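Local structure of surface-associated protein CshA (Streptococcus gordonii, 5L2D) at residues V22-T27 with G37-G42; A137-I142 with S228-P233; W182-E187 with G196-M201. The protein is a cell-wall-anchored adhesin that binds host fibronectin, the part described here being its second non-repetitive domain. All coordinates share one frame; numbering follows the deposited sequence.

Contact 1. Residues V22-T27 with G37-G42; sequences VDFSDT and GGFKVG
With chi1 at -72° in both Phe24 and Phe39, each CG stands anti to its own carbonyl carbon, and the two benzyl groups are carried toward one another from backbones whose nearest CA atoms, those of Phe24 and Gly38, lie 10.0 Å apart. The side chains cross at about a right angle. Their meeting point is small: Phe24 CD1 comes 3.8 Å from Phe39 CZ and 4.1 Å from Phe39 CE2, so one ring carbon of Phe24 sits at the outer edge of the Phe39 ring, close to its plane. Relative to the Phe24 ring the approach is oblique. The centroids are 5.9 Å apart and the planes stand at 61°, an oblique pair, and the contact is purely apolar. One face of Phe24 is covered within its own segment by Val22, whose CG1 lies over the ring centre, 3.2 Å above the plane.

The pair joins two irregular loops, one between strands 20-21 and 30-31, the other between strands 30-31 and 44-50, and forms part of a small hydrophobic cluster. Ile131 of strand 131-132 touches both phenylalanines, while Leu33 and Val106 pack on Phe39. The second subunit adds to the cluster, Met280 of that chain packing on Phe24 and Phe282 of that chain on Val22. Away from the rings, Gly38 N is hydrogen-bonded to Asp34 OD1, and the backbone of Phe39 is bonded to that of Val106.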
loop_
_atom_site.group_PDB
_atom_site.type_symbol
_atom_site.label_atom_id
_atom_site.label_comp_id
_atom_site.label_asym_id
_atom_site.label_seq_id
_atom_site.Cartn_x
_atom_site.Cartn_y
_atom_site.Cartn_z
ATOM N N VAL A 22 -6.915 -12.917 1.259
ATOM C CA VAL A 22 -5.816 -13.755 1.592
ATOM C C VAL A 22 -5.652 -13.769 3.099
ATOM O O VAL A 22 -5.519 -12.726 3.745
ATOM C CB VAL A 22 -4.551 -13.286 0.851
ATOM C CG1 VAL A 22 -3.302 -13.945 1.410
ATOM C CG2 VAL A 22 -4.708 -13.605 -0.623
ATOM N N ASP A 23 -5.655 -14.984 3.639
ATOM C CA ASP A 23 -5.362 -15.204 5.036
ATOM C C ASP A 23 -3.858 -15.219 5.279
ATOM O O ASP A 23 -3.192 -16.245 5.194
ATOM C CB ASP A 23 -6.017 -16.499 5.525
ATOM C CG ASP A 23 -6.158 -16.538 7.045
ATOM O OD1 ASP A 23 -5.492 -15.732 7.761
ATOM O OD2 ASP A 23 -6.943 -17.390 7.503
ATOM N N PHE A 24 -3.302 -14.068 5.574
ATOM C CA PHE A 24 -1.880 -13.980 5.787
ATOM C C PHE A 24 -1.462 -14.491 7.127
ATOM O O PHE A 24 -0.303 -14.485 7.463
ATOM C CB PHE A 24 -1.451 -12.547 5.651
ATOM C CG PHE A 24 -1.470 -12.059 4.250
ATOM C CD1 PHE A 24 -0.550 -12.512 3.341
ATOM C CD2 PHE A 24 -2.409 -11.158 3.842
ATOM C CE1 PHE A 24 -0.566 -12.064 2.051
ATOM C CE2 PHE A 24 -2.428 -10.706 2.552
ATOM C CZ PHE A 24 -1.507 -11.160 1.659
ATOM N N SER A 25 -2.438 -14.932 7.889
ATOM C CA SER A 25 -2.205 -15.441 9.213
ATOM C C SER A 25 -1.924 -16.917 9.156
ATOM O O SER A 25 -1.202 -17.443 9.976
ATOM C CB SER A 25 -3.469 -15.244 9.990
ATOM O OG SER A 25 -4.551 -15.452 9.113
ATOM N N ASP A 26 -2.513 -17.579 8.176
ATOM C CA ASP A 26 -2.368 -19.009 7.997
ATOM C C ASP A 26 -0.971 -19.449 7.627
ATOM O O ASP A 26 -0.688 -19.692 6.481
ATOM C CB ASP A 26 -3.345 -19.479 6.935
ATOM C CG ASP A 26 -3.193 -20.929 6.620
ATOM O OD1 ASP A 26 -2.541 -21.636 7.402
ATOM O OD2 ASP A 26 -3.723 -21.369 5.586
ATOM N N THR A 27 -0.111 -19.571 8.620
ATOM C CA THR A 27 1.264 -19.974 8.417
ATOM C C THR A 27 1.471 -21.263 7.650
ATOM O O THR A 27 2.573 -21.555 7.224
ATOM C CB THR A 27 1.951 -20.168 9.753
ATOM O OG1 THR A 27 0.955 -20.328 10.756
ATOM C CG2 THR A 27 2.762 -18.985 10.080
ATOM N N GLY A 37 8.887 -13.687 12.484
ATOM C CA GLY A 37 7.638 -14.223 11.935
ATOM C C GLY A 37 6.928 -13.323 10.925
ATOM O O GLY A 37 5.799 -13.602 10.510
ATOM N N GLY A 38 7.582 -12.242 10.525
ATOM C CA GLY A 38 7.015 -11.343 9.546
ATOM C C GLY A 38 7.603 -11.565 8.167
ATOM O O GLY A 38 8.190 -12.602 7.878
ATOM N N PHE A 39 7.459 -10.554 7.324
ATOM C CA PHE A 39 7.707 -10.678 5.894
ATOM C C PHE A 39 9.032 -10.067 5.557
ATOM O O PHE A 39 9.370 -9.006 6.051
ATOM C CB PHE A 39 6.631 -9.931 5.110
ATOM C CG PHE A 39 5.275 -10.588 5.127
ATOM C CD1 PHE A 39 4.843 -11.353 6.201
ATOM C CD2 PHE A 39 4.414 -10.403 4.080
ATOM C CE1 PHE A 39 3.592 -11.945 6.206
ATOM C CE2 PHE A 39 3.165 -10.981 4.082
ATOM C CZ PHE A 39 2.751 -11.757 5.143
ATOM N N LYS A 40 9.776 -10.741 4.706
ATOM C CA LYS A 40 11.022 -10.211 4.181
ATOM C C LYS A 40 11.028 -10.509 2.719
ATOM O O LYS A 40 10.087 -11.148 2.195
ATOM C CB LYS A 40 12.242 -10.871 4.840
ATOM C CG LYS A 40 12.319 -12.388 4.699
ATOM C CD LYS A 40 13.530 -12.960 5.434
ATOM C CE LYS A 40 13.350 -14.421 5.854
ATOM N NZ LYS A 40 13.382 -15.320 4.686
ATOM N N VAL A 41 12.086 -10.063 2.049
ATOM C CA VAL A 41 12.176 -10.345 0.644
ATOM C C VAL A 41 12.400 -11.835 0.574
ATOM O O VAL A 41 13.294 -12.361 1.251
ATOM C CB VAL A 41 13.343 -9.627 -0.049
ATOM C CG1 VAL A 41 13.297 -9.899 -1.546
ATOM C CG2 VAL A 41 13.288 -8.127 0.201
ATOM N N GLY A 42 11.552 -12.511 -0.202
ATOM C CA GLY A 42 11.722 -13.915 -0.489
ATOM C C GLY A 42 10.658 -14.729 0.179
ATOM O O GLY A 42 10.417 -15.882 -0.229
#

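Contact 2. Residues A137-I142 with S228-P233; sequences AVNWGI and SKYLSP
Tyr230 brings its phenolic end against the carboxamide of Asn139, and this is the whole of the contact between the two segments. The ring approaches with its hydroxyl leading, and Asn139 OD1 lies near the ring plane, at the edge, 3.8 Å from CE2 of Tyr230. A weak hydrogen bond of 2.9 Å may run from Tyr230 OH to Asn139 OD1, but it is not settled, since OD1 of Asn66 competes for the same proton. Asn139 ND2 lies 3.0 Å from Tyr230 OH, so the hydroxyl faces both polar atoms of the amide. Amide and ring planes are turned 58° from each other.

Asn139 extends from strand 138-150 with CG anti to the backbone N (chi1 178°), which carries the amide out from the strand toward the tyrosine. The long Tyr230 side chain covers most of the 11.0 Å between the CA atoms of Asn139 and Tyr230, and the short asparagine the rest. Tyr230 belongs to the loop between helix 218-221 and strand 244-250. Phe65 meets its ring edge-to-face, and the ring of Trp227 lies against it as well. The strand is bonded on into the second subunit: residues 138-142 pair antiparallel with a strand of that chain, so the sheet continues across the interface, and Ala271 of that chain packs on both Asn139 and Tyr230.

Both touching residues are buried, and their polar ends are shared among three side chains, since Asn139 ND2 is hydrogen-bonded to Asn66 OD1. The tyrosine hydroxyl therefore sits in a small polar group with Phe65, Trp227 and Ala271 of the second subunit packed nearby, where its orientation is likely to be set jointly by the two asparagines rather than by a single strong bond.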
loop_
_atom_site.group_PDB
_atom_site.type_symbol
_atom_site.label_atom_id
_atom_site.label_comp_id
_atom_site.label_asym_id
_atom_site.label_seq_id
_atom_site.Cartn_x
_atom_site.Cartn_y
_atom_site.Cartn_z
ATOM N N ALA A 137 3.741 5.772 12.907
ATOM C CA ALA A 137 4.681 6.799 12.410
ATOM C C ALA A 137 5.816 6.233 11.564
ATOM O O ALA A 137 7.014 6.461 11.831
ATOM C CB ALA A 137 5.228 7.617 13.561
ATOM N N VAL A 138 5.403 5.529 10.511
ATOM C CA VAL A 138 6.320 4.881 9.573
ATOM C C VAL A 138 5.971 5.259 8.135
ATOM O O VAL A 138 4.814 5.456 7.784
ATOM C CB VAL A 138 6.294 3.354 9.723
ATOM C CG1 VAL A 138 7.256 2.908 10.800
ATOM C CG2 VAL A 138 4.881 2.895 10.065
ATOM N N ASN A 139 7.013 5.422 7.336
ATOM C CA ASN A 139 6.916 5.535 5.906
ATOM C C ASN A 139 7.470 4.211 5.421
ATOM O O ASN A 139 8.699 3.986 5.472
ATOM C CB ASN A 139 7.777 6.691 5.407
ATOM C CG ASN A 139 7.745 6.834 3.915
ATOM O OD1 ASN A 139 6.822 6.362 3.205
ATOM N ND2 ASN A 139 8.762 7.472 3.409
ATOM N N TRP A 140 6.574 3.311 5.011
ATOM C CA TRP A 140 7.001 2.018 4.461
ATOM C C TRP A 140 6.366 1.723 3.117
ATOM O O TRP A 140 5.621 2.539 2.542
ATOM C CB TRP A 140 6.768 0.880 5.454
ATOM C CG TRP A 140 5.332 0.646 5.820
ATOM C CD1 TRP A 140 4.555 1.438 6.596
ATOM C CD2 TRP A 140 4.518 -0.480 5.462
ATOM N NE1 TRP A 140 3.298 0.894 6.738
ATOM C CE2 TRP A 140 3.255 -0.291 6.065
ATOM C CE3 TRP A 140 4.734 -1.634 4.687
ATOM C CZ2 TRP A 140 2.213 -1.195 5.916
ATOM C CZ3 TRP A 140 3.694 -2.554 4.543
ATOM C CH2 TRP A 140 2.447 -2.322 5.153
ATOM N N GLY A 141 6.774 0.582 2.586
ATOM C CA GLY A 141 6.149 -0.014 1.418
ATOM C C GLY A 141 6.595 -1.443 1.139
ATOM O O GLY A 141 7.630 -1.898 1.622
ATOM N N ILE A 142 5.776 -2.137 0.358
ATOM C CA ILE A 142 6.004 -3.517 0.010
ATOM C C ILE A 142 5.586 -3.816 -1.469
ATOM O O ILE A 142 4.613 -3.261 -1.980
ATOM C CB ILE A 142 5.270 -4.429 1.019
ATOM C CG1 ILE A 142 5.817 -5.848 0.978
ATOM C CG2 ILE A 142 3.789 -4.498 0.714
ATOM C CD1 ILE A 142 5.169 -6.778 1.993
ATOM N N SER A 228 3.401 16.451 -0.569
ATOM C CA SER A 228 2.454 16.926 -1.548
ATOM C C SER A 228 2.390 15.937 -2.712
ATOM O O SER A 228 1.370 15.798 -3.382
ATOM C CB SER A 228 2.844 18.328 -2.043
ATOM O OG SER A 228 3.830 18.303 -3.069
ATOM N N LYS A 229 3.495 15.258 -2.960
ATOM C CA LYS A 229 3.562 14.385 -4.112
ATOM C C LYS A 229 3.138 12.964 -3.816
ATOM O O LYS A 229 3.042 12.189 -4.753
ATOM C CB LYS A 229 4.970 14.363 -4.684
ATOM C CG LYS A 229 5.490 15.710 -5.123
ATOM C CD LYS A 229 4.707 16.244 -6.302
ATOM C CE LYS A 229 5.289 17.595 -6.650
ATOM N NZ LYS A 229 4.648 18.128 -7.872
ATOM N N TYR A 230 2.919 12.620 -2.537
ATOM C CA TYR A 230 2.168 11.408 -2.151
ATOM C C TYR A 230 0.676 11.484 -2.541
ATOM O O TYR A 230 0.021 10.449 -2.804
ATOM C CB TYR A 230 2.320 11.128 -0.670
ATOM C CG TYR A 230 3.615 10.434 -0.231
ATOM C CD1 TYR A 230 4.856 10.945 -0.500
ATOM C CD2 TYR A 230 3.561 9.272 0.504
ATOM C CE1 TYR A 230 6.029 10.288 -0.077
ATOM C CE2 TYR A 230 4.703 8.606 0.926
ATOM C CZ TYR A 230 5.941 9.108 0.646
ATOM O OH TYR A 230 7.041 8.396 1.134
ATOM N N LEU A 231 0.148 12.697 -2.662
ATOM C CA LEU A 231 -1.258 12.872 -3.075
ATOM C C LEU A 231 -1.382 12.454 -4.493
ATOM O O LEU A 231 -0.439 12.626 -5.243
ATOM C CB LEU A 231 -1.685 14.341 -2.952
ATOM C CG LEU A 231 -1.685 14.805 -1.501
ATOM C CD1 LEU A 231 -1.799 16.298 -1.380
ATOM C CD2 LEU A 231 -2.810 14.131 -0.734
ATOM N N SER A 232 -2.514 11.930 -4.887
ATOM C CA SER A 232 -2.648 11.540 -6.253
ATOM C C SER A 232 -2.903 12.764 -7.058
ATOM O O SER A 232 -3.570 13.663 -6.602
ATOM C CB SER A 232 -3.800 10.591 -6.429
ATOM O OG SER A 232 -4.093 10.451 -7.785
ATOM N N PRO A 233 -2.322 12.781 -8.311
ATOM C CA PRO A 233 -2.611 13.981 -9.087
ATOM C C PRO A 233 -3.926 13.858 -9.798
ATOM O O PRO A 233 -4.310 14.762 -10.496
ATOM C CB PRO A 233 -1.485 14.028 -10.083
ATOM C CG PRO A 233 -1.296 12.633 -10.436
ATOM C CD PRO A 233 -1.366 11.925 -9.140
#

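Contact 3. Residues W182-E187 with G196-M201; sequences WEYVGE and GPYTVM
Tyr184 is the first residue of 182-187 to reach across, its CG anti to the backbone N (chi1 177°) so that the ring extends toward 196-201. There the two tyrosine side chains run alongside each other, pointing opposite ways: CD1 of Tyr184 is 4.0 Å from CE1 of Tyr198, and the ring centroids are 6.0 Å apart with planes at 37°, an oblique pair. Further out, the hydroxyl of Tyr184 lies 3.4 Å from Pro197 CB.

Strand 183-188 pairs antiparallel with a strand of the second subunit through residues including Glu183 and Tyr184, whereas strand 198-200 is, within this chain, an outer strand of the three-stranded sheet with 172-177 and 244-250. The contact thus joins strand 183-188 to the start of strand 198-200 and the residue before it by side chains alone, at the surface, and Leu240 from a nearby loop packs on both tyrosines.

The N of Gly186 lies 3.2 Å from the plane of the Tyr184 ring, over one face and offset toward the rim. Glu187 then bends at chi2 (-90°) and crosses Pro197 at about a right angle, OE1 of Glu187 coming 3.9 Å from Pro197 CB.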
loop_
_atom_site.group_PDB
_atom_site.type_symbol
_atom_site.label_atom_id
_atom_site.label_comp_id
_atom_site.label_asym_id
_atom_site.label_seq_id
_atom_site.Cartn_x
_atom_site.Cartn_y
_atom_site.Cartn_z
ATOM N N TRP A 182 -6.559 0.419 -12.561
ATOM C CA TRP A 182 -7.426 0.064 -11.448
ATOM C C TRP A 182 -8.923 0.293 -11.778
ATOM O O TRP A 182 -9.276 1.328 -12.289
ATOM C CB TRP A 182 -7.027 0.877 -10.236
ATOM C CG TRP A 182 -5.730 0.543 -9.604
ATOM C CD1 TRP A 182 -4.634 1.311 -9.572
ATOM C CD2 TRP A 182 -5.434 -0.611 -8.830
ATOM N NE1 TRP A 182 -3.653 0.710 -8.832
ATOM C CE2 TRP A 182 -4.124 -0.481 -8.374
ATOM C CE3 TRP A 182 -6.149 -1.759 -8.504
ATOM C CZ2 TRP A 182 -3.495 -1.451 -7.618
ATOM C CZ3 TRP A 182 -5.537 -2.720 -7.741
ATOM C CH2 TRP A 182 -4.227 -2.563 -7.294
ATOM N N GLU A 183 -9.780 -0.680 -11.508
ATOM C CA GLU A 183 -11.239 -0.467 -11.560
ATOM C C GLU A 183 -11.871 -0.626 -10.161
ATOM O O GLU A 183 -11.381 -1.369 -9.313
ATOM C CB GLU A 183 -11.916 -1.367 -12.591
ATOM C CG GLU A 183 -11.076 -2.568 -12.985
ATOM C CD GLU A 183 -11.635 -3.374 -14.143
ATOM O OE1 GLU A 183 -10.834 -4.150 -14.728
ATOM O OE2 GLU A 183 -12.845 -3.234 -14.453
ATOM N N TYR A 184 -12.926 0.141 -9.912
ATOM C CA TYR A 184 -13.591 0.148 -8.612
ATOM C C TYR A 184 -14.525 -1.018 -8.694
ATOM O O TYR A 184 -15.202 -1.160 -9.659
ATOM C CB TYR A 184 -14.358 1.462 -8.397
ATOM C CG TYR A 184 -15.132 1.509 -7.106
ATOM C CD1 TYR A 184 -14.498 1.818 -5.905
ATOM C CD2 TYR A 184 -16.498 1.223 -7.067
ATOM C CE1 TYR A 184 -15.197 1.841 -4.704
ATOM C CE2 TYR A 184 -17.203 1.253 -5.866
ATOM C CZ TYR A 184 -16.547 1.558 -4.688
ATOM O OH TYR A 184 -17.228 1.586 -3.483
ATOM N N VAL A 185 -14.562 -1.883 -7.717
ATOM C CA VAL A 185 -15.510 -2.982 -7.820
ATOM C C VAL A 185 -16.536 -3.025 -6.704
ATOM O O VAL A 185 -17.248 -3.994 -6.576
ATOM C CB VAL A 185 -14.790 -4.329 -7.886
ATOM C CG1 VAL A 185 -14.323 -4.572 -9.306
ATOM C CG2 VAL A 185 -13.631 -4.358 -6.912
ATOM N N GLY A 186 -16.629 -1.982 -5.904
ATOM C CA GLY A 186 -17.654 -1.927 -4.898
ATOM C C GLY A 186 -16.975 -1.851 -3.575
ATOM O O GLY A 186 -15.804 -1.477 -3.508
ATOM N N GLU A 187 -17.719 -2.206 -2.529
ATOM C CA GLU A 187 -17.201 -2.218 -1.157
ATOM C C GLU A 187 -17.420 -3.575 -0.505
ATOM O O GLU A 187 -18.244 -4.370 -0.953
ATOM C CB GLU A 187 -17.807 -1.091 -0.276
ATOM C CG GLU A 187 -19.245 -0.658 -0.574
ATOM C CD GLU A 187 -19.292 0.469 -1.577
ATOM O OE1 GLU A 187 -18.736 1.540 -1.250
ATOM O OE2 GLU A 187 -19.852 0.272 -2.687
ATOM N N GLY A 196 -19.460 10.722 -2.722
ATOM C CA GLY A 196 -18.659 9.601 -2.253
ATOM C C GLY A 196 -19.238 8.239 -2.634
ATOM O O GLY A 196 -20.443 8.131 -2.880
ATOM N N PRO A 197 -18.348 7.251 -2.874
ATOM C CA PRO A 197 -18.245 5.970 -2.118
ATOM C C PRO A 197 -16.996 6.089 -1.245
ATOM O O PRO A 197 -16.867 5.478 -0.178
ATOM C CB PRO A 197 -18.059 4.904 -3.194
ATOM C CG PRO A 197 -17.602 5.637 -4.415
ATOM C CD PRO A 197 -17.917 7.104 -4.284
ATOM N N TYR A 198 -16.087 6.917 -1.743
ATOM C CA TYR A 198 -14.871 7.305 -1.077
ATOM C C TYR A 198 -14.627 8.708 -1.594
ATOM O O TYR A 198 -15.272 9.106 -2.580
ATOM C CB TYR A 198 -13.729 6.375 -1.513
ATOM C CG TYR A 198 -13.327 6.443 -2.996
ATOM C CD1 TYR A 198 -13.844 5.548 -3.942
ATOM C CD2 TYR A 198 -12.397 7.373 -3.427
ATOM C CE1 TYR A 198 -13.450 5.601 -5.274
ATOM C CE2 TYR A 198 -12.013 7.434 -4.744
ATOM C CZ TYR A 198 -12.537 6.554 -5.659
ATOM O OH TYR A 198 -12.102 6.668 -6.959
ATOM N N THR A 199 -13.695 9.434 -0.975
ATOM C CA THR A 199 -13.301 10.724 -1.508
ATOM C C THR A 199 -11.794 10.882 -1.575
ATOM O O THR A 199 -11.062 10.372 -0.729
ATOM C CB THR A 199 -13.785 11.858 -0.619
ATOM O OG1 THR A 199 -13.058 11.780 0.595
ATOM C CG2 THR A 199 -15.275 11.733 -0.332
ATOM N N VAL A 200 -11.338 11.670 -2.537
ATOM C CA VAL A 200 -9.929 11.756 -2.789
ATOM C C VAL A 200 -9.233 12.755 -1.864
ATOM O O VAL A 200 -9.665 13.885 -1.722
ATOM C CB VAL A 200 -9.676 12.138 -4.265
ATOM C CG1 VAL A 200 -8.170 12.253 -4.510
ATOM C CG2 VAL A 200 -10.354 11.131 -5.204
ATOM N N MET A 201 -8.123 12.364 -1.275
ATOM C CA MET A 201 -7.381 13.280 -0.419
ATOM C C MET A 201 -6.657 14.346 -1.229
ATOM O O MET A 201 -6.034 13.991 -2.221
ATOM C CB MET A 201 -6.369 12.468 0.388
ATOM C CG MET A 201 -5.540 13.259 1.368
ATOM S SD MET A 201 -4.264 12.246 2.131
ATOM C CE MET A 201 -5.263 10.886 2.760
#

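Overall arrangement
Contact 1 comes first along the chain; contact 3 is nested within the loop closed by contact 2. Strand 138-150 of contact 2 shares one antiparallel sheet with strands 30-31 and 44-50, which flank the 37-42 loop of contact 1; strand 198-200 of contact 3 edges the other sheet within this chain. The segments of contact 2 touch those of both others, through Phe39 CD2 and Ile142 CD1 (4.3 Å) and through Leu231 CD2 and Met201 O (3.6 Å), though centres lie 23 and 18 Å away. Contacts 1 and 3 stay about 13 Å apart at their nearest atoms. All three lie at or near the interface with the second subunit, whose strands pair with residues 138-142 and strand 183-188.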